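Local coordinates for protein enterochelin esterase (Salmonella enterica subsp. enterica serovar Typhimurium, PDB 3MGA) that probably hydrolyses the ester bonds of the iron-loaded siderophore enterobactin (enterochelin), at residues Cys308-Ser313 and Arg344-Ala349. Residues are numbered along the deposited sequence; the frame is centred on the assembly and turned at random.
Sequences CVLSQS and RIVLEA
Glu348 OE2 accepts two bonds, one from Gln312 NE2 at 3.2 Å and one from a water at 2.8 Å that also donates to Ser313 OG. This polar cluster closes the C-terminal end of two adjacent parallel strands in the alpha/beta-hydrolase sheet, the outer parts of a beta-alpha-beta unit that crosses over through helix 328-335. The amide and carboxylate planes stand 84° apart: the donor comes from above the carboxylate, whereas OE2 lies in the plane of the Gln312 amide. Gln312 CG is anti to the carbonyl carbon (chi1 -48°) but Glu348 CG is anti to the backbone N; from these different starts the extended chains bring their polar ends together. Gln312 NE2 also bonds Trp388 O, and Ser313 OG bonds Trp388 NE1, tying the strand ends to helix 385-399; Ser313 OG bonds Glu353 OE1 as well.

Between the backbones, alternating bonds run from Val309 N to Arg344 O (3.0 Å) through to Glu348 N and Ser311 O (2.8 Å). On the face shared with Gln312, Leu310 and Val346 lie side by side, CD1 meeting CG1, both residues touching Leu399 of helix 385-399. On the other face Leu347 CD1 reaches Ser311 CB at 3.8 Å. Where strand 308-312 ends, Ser313 N still donates to Glu348 O at 2.7 Å, from 39° above the carbonyl plane.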
ATOM      1  N   CYS A 308      16.716  -5.737   9.079  1.00 47.53           N
ATOM      2  CA  CYS A 308      15.778  -4.620   9.041  1.00 46.20           C
ATOM      3  C   CYS A 308      14.468  -5.029   8.374  1.00 44.04           C
ATOM      4  O   CYS A 308      14.457  -5.519   7.250  1.00 43.45           O
ATOM      5  CB  CYS A 308      16.407  -3.437   8.295  1.00 46.48           C
ATOM      6  SG  CYS A 308      18.029  -2.925   8.956  0.96 49.85           S
ATOM      7  N   VAL A 309      13.365  -4.836   9.083  1.00 43.55           N
ATOM      8  CA  VAL A 309      12.051  -5.164   8.565  1.00 41.83           C
ATOM      9  C   VAL A 309      11.199  -3.903   8.423  1.00 41.51           C
ATOM     10  O   VAL A 309      11.243  -3.000   9.270  1.00 41.85           O
ATOM     11  CB  VAL A 309      11.315  -6.155   9.492  1.00 42.75           C
ATOM     12  CG1 VAL A 309       9.869  -6.315   9.068  1.00 40.62           C
ATOM     13  CG2 VAL A 309      12.026  -7.503   9.511  1.00 44.24           C
ATOM     14  N   LEU A 310      10.459  -3.841   7.317  1.00 39.55           N
ATOM     15  CA  LEU A 310       9.541  -2.756   7.054  1.00 38.03           C
ATOM     16  C   LEU A 310       8.198  -3.378   6.671  1.00 36.85           C
ATOM     17  O   LEU A 310       7.998  -3.812   5.530  1.00 34.93           O
ATOM     18  CB  LEU A 310      10.067  -1.825   5.960  1.00 37.62           C
ATOM     19  CG  LEU A 310       9.111  -0.706   5.495  1.00 39.21           C
ATOM     20  CD1 LEU A 310       8.455  -0.005   6.674  1.00 42.21           C
ATOM     21  CD2 LEU A 310       9.825   0.307   4.576  1.00 37.85           C
ATOM     22  N   SER A 311       7.299  -3.454   7.649  1.00 36.23           N
ATOM     23  CA  SER A 311       5.970  -3.993   7.433  1.00 36.86           C
ATOM     24  C   SER A 311       4.927  -2.886   7.415  1.00 36.87           C
ATOM     25  O   SER A 311       4.751  -2.168   8.408  1.00 37.10           O
ATOM     26  CB  SER A 311       5.600  -5.000   8.506  1.00 37.92           C
ATOM     27  OG  SER A 311       4.259  -5.443   8.311  1.00 37.81           O
ATOM     28  N   GLN A 312       4.245  -2.759   6.282  1.00 36.23           N
ATOM     29  CA  GLN A 312       3.196  -1.763   6.107  1.00 37.35           C
ATOM     30  C   GLN A 312       1.893  -2.544   5.983  1.00 37.90           C
ATOM     31  O   GLN A 312       1.786  -3.434   5.138  1.00 37.72           O
ATOM     32  CB  GLN A 312       3.439  -0.934   4.840  1.00 37.12           C
ATOM     33  CG  GLN A 312       4.865  -0.408   4.708  1.00 36.57           C
ATOM     34  CD  GLN A 312       5.059   0.528   3.531  1.00 34.96           C
ATOM     35  OE1 GLN A 312       5.805   0.221   2.610  1.00 38.23           O
ATOM     36  NE2 GLN A 312       4.356   1.659   3.539  1.00 34.97           N
ATOM     37  N   SER A 313       0.920  -2.230   6.840  1.00 39.17           N
ATOM     38  CA  SER A 313      -0.379  -2.920   6.851  1.00 39.92           C
ATOM     39  C   SER A 313      -0.205  -4.441   6.883  1.00 39.94           C
ATOM     40  O   SER A 313      -0.914  -5.178   6.197  1.00 38.56           O
ATOM     41  CB  SER A 313      -1.227  -2.506   5.648  1.00 39.36           C
ATOM     42  OG  SER A 313      -1.550  -1.137   5.707  1.00 40.71           O
ATOM     43  N   ARG A 344      15.774  -4.272  13.555  1.00 44.54           N
ATOM     44  CA  ARG A 344      15.244  -2.920  13.611  1.00 43.33           C
ATOM     45  C   ARG A 344      13.931  -3.110  12.847  1.00 41.86           C
ATOM     46  O   ARG A 344      13.937  -3.612  11.729  1.00 41.01           O
ATOM     47  CB  ARG A 344      16.160  -1.894  12.941  1.00 42.53           C
ATOM     48  CG  ARG A 344      17.653  -2.249  12.991  1.00 44.78           C
ATOM     49  CD  ARG A 344      18.621  -1.045  12.981  1.00 46.02           C
ATOM     50  NE  ARG A 344      18.035   0.239  12.566  1.00 45.21           N
ATOM     51  CZ  ARG A 344      17.813   1.262  13.405  1.00 44.66           C
ATOM     52  NH1 ARG A 344      18.171   1.179  14.693  1.00 46.79           N
ATOM     53  NH2 ARG A 344      17.274   2.391  12.964  1.00 39.48           N
ATOM     54  N   ILE A 345      12.806  -2.759  13.453  1.00 42.08           N
ATOM     55  CA  ILE A 345      11.521  -2.995  12.809  1.00 42.47           C
ATOM     56  C   ILE A 345      10.636  -1.764  12.727  1.00 41.50           C
ATOM     57  O   ILE A 345      10.426  -1.077  13.725  1.00 42.09           O
ATOM     58  CB  ILE A 345      10.730  -4.098  13.565  1.00 43.80           C
ATOM     59  CG1 ILE A 345      11.589  -5.353  13.756  1.00 46.35           C
ATOM     60  CG2 ILE A 345       9.472  -4.441  12.837  1.00 42.18           C
ATOM     61  CD1 ILE A 345      10.888  -6.457  14.503  1.00 46.75           C
ATOM     62  N   VAL A 346      10.168  -1.472  11.516  1.00 39.82           N
ATOM     63  CA  VAL A 346       9.235  -0.392  11.280  1.00 39.27           C
ATOM     64  C   VAL A 346       7.910  -1.122  11.091  1.00 39.36           C
ATOM     65  O   VAL A 346       7.780  -1.986  10.220  1.00 37.29           O
ATOM     66  CB  VAL A 346       9.571   0.434  10.033  1.00 39.26           C
ATOM     67  CG1 VAL A 346       8.408   1.383   9.698  1.00 40.45           C
ATOM     68  CG2 VAL A 346      10.868   1.206  10.231  1.00 39.52           C
ATOM     69  N   LEU A 347       6.942  -0.802  11.932  1.00 39.58           N
ATOM     70  CA  LEU A 347       5.666  -1.469  11.884  1.00 40.83           C
ATOM     71  C   LEU A 347       4.621  -0.391  11.651  1.00 40.13           C
ATOM     72  O   LEU A 347       4.343   0.429  12.522  1.00 40.33           O
ATOM     73  CB  LEU A 347       5.467  -2.233  13.196  1.00 42.39           C
ATOM     74  CG  LEU A 347       4.462  -3.376  13.256  1.00 44.85           C
ATOM     75  CD1 LEU A 347       4.765  -4.417  12.191  1.00 45.23           C
ATOM     76  CD2 LEU A 347       4.492  -4.000  14.645  1.00 44.79           C
ATOM     77  N   GLU A 348       4.096  -0.364  10.430  1.00 39.43           N
ATOM     78  CA  GLU A 348       3.111   0.624  10.028  1.00 39.32           C
ATOM     79  C   GLU A 348       1.755   0.004   9.742  1.00 39.07           C
ATOM     80  O   GLU A 348       1.664  -1.116   9.230  1.00 39.56           O
ATOM     81  CB  GLU A 348       3.607   1.368   8.793  1.00 39.02           C
ATOM     82  CG  GLU A 348       2.536   2.189   8.084  1.00 42.71           C
ATOM     83  CD  GLU A 348       3.023   2.751   6.776  1.00 47.79           C
ATOM     84  OE1 GLU A 348       4.106   3.381   6.777  1.00 52.92           O
ATOM     85  OE2 GLU A 348       2.312   2.582   5.754  1.00 46.72           O
ATOM     86  N   ALA A 349       0.710   0.756  10.070  1.00 39.31           N
ATOM     87  CA  ALA A 349      -0.675   0.344   9.857  1.00 40.40           C
ATOM     88  C   ALA A 349      -1.570   1.573   9.954  1.00 40.58           C
ATOM     89  O   ALA A 349      -1.273   2.504  10.706  1.00 42.01           O
ATOM     90  CB  ALA A 349      -1.084  -0.692  10.869  1.00 41.61           C
TER
HETATM   91  O   HOH W   1       2.608  -3.682   9.424  1.00 30.84           O
HETATM   92  O   HOH W   2      -0.052   1.292   6.578  1.00 42.01           O